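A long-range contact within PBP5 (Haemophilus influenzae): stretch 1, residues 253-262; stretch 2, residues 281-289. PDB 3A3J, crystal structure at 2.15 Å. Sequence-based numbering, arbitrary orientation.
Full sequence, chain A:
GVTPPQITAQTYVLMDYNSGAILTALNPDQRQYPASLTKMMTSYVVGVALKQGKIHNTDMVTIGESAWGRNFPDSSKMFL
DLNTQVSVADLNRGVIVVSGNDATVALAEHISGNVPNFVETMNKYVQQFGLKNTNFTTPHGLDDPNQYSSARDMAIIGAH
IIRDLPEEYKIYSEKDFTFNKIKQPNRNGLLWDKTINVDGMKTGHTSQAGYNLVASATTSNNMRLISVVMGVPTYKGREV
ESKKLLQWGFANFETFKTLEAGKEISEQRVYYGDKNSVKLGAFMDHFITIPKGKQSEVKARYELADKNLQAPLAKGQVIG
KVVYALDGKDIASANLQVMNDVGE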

# COMPACT_ATOMS: atom_id res chain seq x y z
N PHE A 253 -4.77 12.64 14.78
CA PHE A 253 -4.54 11.29 15.22
C PHE A 253 -3.06 11.17 15.28
O PHE A 253 -2.37 12.00 14.78
CB PHE A 253 -5.06 10.29 14.21
CG PHE A 253 -6.57 10.18 14.13
CD1 PHE A 253 -7.26 9.24 14.88
CD2 PHE A 253 -7.28 10.98 13.25
CE1 PHE A 253 -8.66 9.10 14.79
CE2 PHE A 253 -8.68 10.88 13.13
CZ PHE A 253 -9.38 9.93 13.90
N GLU A 254 -2.57 10.14 15.94
CA GLU A 254 -1.16 9.91 16.01
C GLU A 254 -1.02 8.41 16.07
O GLU A 254 -2.02 7.69 16.34
CB GLU A 254 -0.58 10.52 17.28
CG GLU A 254 -1.29 10.07 18.54
CD GLU A 254 -0.75 10.77 19.77
OE1 GLU A 254 -0.25 11.93 19.62
OE2 GLU A 254 -0.81 10.18 20.88
N THR A 255 0.21 7.95 15.87
CA THR A 255 0.49 6.56 15.75
C THR A 255 1.72 6.24 16.57
O THR A 255 2.69 6.93 16.52
CB THR A 255 0.69 6.17 14.25
OG1 THR A 255 -0.62 6.06 13.65
CG2 THR A 255 1.45 4.86 14.09
N PHE A 256 1.68 5.21 17.37
CA PHE A 256 2.89 4.88 18.07
C PHE A 256 3.08 3.36 18.20
O PHE A 256 2.15 2.56 18.13
CB PHE A 256 3.01 5.60 19.43
CG PHE A 256 2.16 5.01 20.53
CD1 PHE A 256 2.73 4.21 21.54
CD2 PHE A 256 0.79 5.26 20.59
CE1 PHE A 256 1.95 3.66 22.58
CE2 PHE A 256 0.01 4.72 21.61
CZ PHE A 256 0.60 3.91 22.61
N LYS A 257 4.34 3.02 18.35
CA LYS A 257 4.75 1.65 18.43
C LYS A 257 4.45 1.13 19.84
O LYS A 257 4.96 1.65 20.82
CB LYS A 257 6.24 1.61 18.12
CG LYS A 257 6.71 0.20 17.87
CD LYS A 257 8.23 0.14 17.84
CE LYS A 257 8.70 0.15 16.41
NZ LYS A 257 10.17 0.05 16.27
N THR A 258 3.59 0.12 19.97
CA THR A 258 3.40 -0.48 21.28
C THR A 258 4.23 -1.72 21.51
O THR A 258 4.42 -2.12 22.66
CB THR A 258 1.96 -0.88 21.51
OG1 THR A 258 1.61 -1.86 20.53
CG2 THR A 258 1.03 0.33 21.41
N LEU A 259 4.71 -2.38 20.46
CA LEU A 259 5.63 -3.51 20.62
C LEU A 259 6.79 -3.48 19.65
O LEU A 259 6.61 -3.14 18.47
CB LEU A 259 4.91 -4.86 20.49
CG LEU A 259 3.73 -5.15 21.43
CD1 LEU A 259 2.78 -6.20 20.79
CD2 LEU A 259 4.25 -5.60 22.80
N GLU A 260 7.96 -3.84 20.16
CA GLU A 260 9.16 -3.97 19.38
C GLU A 260 9.56 -5.45 19.20
O GLU A 260 9.71 -6.18 20.20
CB GLU A 260 10.28 -3.21 20.06
CG GLU A 260 11.63 -3.44 19.46
CD GLU A 260 12.73 -2.79 20.29
OE1 GLU A 260 12.47 -1.73 20.89
OE2 GLU A 260 13.85 -3.33 20.35
N ALA A 261 9.77 -5.84 17.93
CA ALA A 261 10.15 -7.21 17.51
C ALA A 261 11.23 -7.78 18.38
O ALA A 261 12.27 -7.15 18.56
CB ALA A 261 10.63 -7.21 16.03
N GLY A 262 11.01 -8.97 18.92
CA GLY A 262 12.09 -9.66 19.62
C GLY A 262 12.27 -9.23 21.05
O GLY A 262 12.96 -9.89 21.81
N GLY A 281 6.53 -11.60 24.89
CA GLY A 281 6.71 -10.42 24.04
C GLY A 281 6.07 -10.68 22.71
O GLY A 281 5.06 -11.42 22.65
N ALA A 282 6.67 -10.10 21.64
CA ALA A 282 6.21 -10.21 20.24
C ALA A 282 7.43 -10.28 19.31
O ALA A 282 8.46 -9.63 19.52
CB ALA A 282 5.29 -9.04 19.84
N PHE A 283 7.36 -11.15 18.31
CA PHE A 283 8.47 -11.27 17.37
C PHE A 283 8.34 -10.25 16.20
O PHE A 283 9.22 -10.18 15.34
CB PHE A 283 8.65 -12.74 16.91
CG PHE A 283 9.34 -13.60 17.94
CD1 PHE A 283 10.72 -13.44 18.19
CD2 PHE A 283 8.61 -14.46 18.74
CE1 PHE A 283 11.38 -14.20 19.19
CE2 PHE A 283 9.23 -15.22 19.72
CZ PHE A 283 10.63 -15.09 19.95
N MET A 284 7.26 -9.47 16.20
CA MET A 284 7.16 -8.34 15.26
C MET A 284 6.68 -7.05 15.93
O MET A 284 5.96 -7.10 16.97
CB MET A 284 6.25 -8.68 14.10
CG MET A 284 7.05 -9.28 12.89
SD MET A 284 6.09 -9.45 11.33
CE MET A 284 5.67 -7.72 10.92
N ASP A 285 7.08 -5.93 15.33
CA ASP A 285 6.68 -4.58 15.78
C ASP A 285 5.19 -4.47 15.74
O ASP A 285 4.58 -5.20 15.02
CB ASP A 285 7.22 -3.53 14.82
CG ASP A 285 8.67 -3.24 15.02
OD1 ASP A 285 9.28 -3.81 15.95
OD2 ASP A 285 9.20 -2.41 14.26
N HIS A 286 4.60 -3.58 16.52
CA HIS A 286 3.17 -3.36 16.46
C HIS A 286 2.93 -1.88 16.71
O HIS A 286 3.75 -1.25 17.40
CB HIS A 286 2.42 -4.13 17.56
CG HIS A 286 0.94 -4.13 17.37
ND1 HIS A 286 0.27 -5.10 16.65
CD2 HIS A 286 -0.01 -3.25 17.78
CE1 HIS A 286 -1.02 -4.82 16.61
NE2 HIS A 286 -1.22 -3.69 17.28
N PHE A 287 1.84 -1.35 16.15
CA PHE A 287 1.64 0.11 16.12
C PHE A 287 0.18 0.34 16.31
O PHE A 287 -0.62 -0.45 15.82
CB PHE A 287 2.03 0.78 14.78
CG PHE A 287 3.50 0.66 14.45
CD1 PHE A 287 4.40 1.65 14.83
CD2 PHE A 287 3.97 -0.40 13.67
CE1 PHE A 287 5.73 1.57 14.51
CE2 PHE A 287 5.30 -0.49 13.37
CZ PHE A 287 6.18 0.48 13.78
N ILE A 288 -0.18 1.39 17.01
CA ILE A 288 -1.59 1.66 17.10
C ILE A 288 -1.84 3.11 16.74
O ILE A 288 -0.93 3.95 16.78
CB ILE A 288 -2.21 1.26 18.48
CG1 ILE A 288 -1.67 2.15 19.61
CG2 ILE A 288 -1.96 -0.22 18.75
CD1 ILE A 288 -2.66 2.21 20.84
N THR A 289 -3.06 3.40 16.36
CA THR A 289 -3.41 4.74 16.04
C THR A 289 -4.50 5.23 17.00
O THR A 289 -5.55 4.61 17.12
CB THR A 289 -3.90 4.80 14.55
OG1 THR A 289 -2.84 4.36 13.69
CG2 THR A 289 -4.38 6.22 14.18
O HOH W 1 8.02 -7.38 22.11

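Antiparallel strands can absorb an extra residue without losing their pairing, and this contact in PBP5 illustrates how. Phe 256 and Ile 288 form a regular hydrogen-bonded pair, Phe 256 N to Ile 288 O at 3.0 Å and Ile 288 N to Phe 256 O at 2.8 Å, and Lys 257 then faces Phe 287 in a non-hydrogen-bonded pair. At the next step the register shifts by one, a beta bulge: His 286 O accepts from Thr 258 N at 2.9 Å and, weakly, from Leu 259 N at 3.4 Å. Pairing resumes where His 286 N donates to Leu 259 O at 2.8 Å. Beyond the strands, Gly 262 N reaches Ala 282 O at 2.7 Å; the positive phi of Gly 262 would jam a CB against the preceding carbonyl.

Side chains alternate up to Lys 257; at the bulge Thr 258 points sideways, and Leu 259 joins the face of Phe 256 and Ile 288. There Phe 256 CE2 packs 3.7 Å from Ile 288 CG1. On the opposite face, the Lys 257 chain lies over the Phe 287 ring, CG in an off-centre CH-pi contact, and its NZ makes a salt bridge of 3.3 Å to Asp 285 OD2. Asp 285 OD1 accepts from Ala 261 N at 2.9 Å.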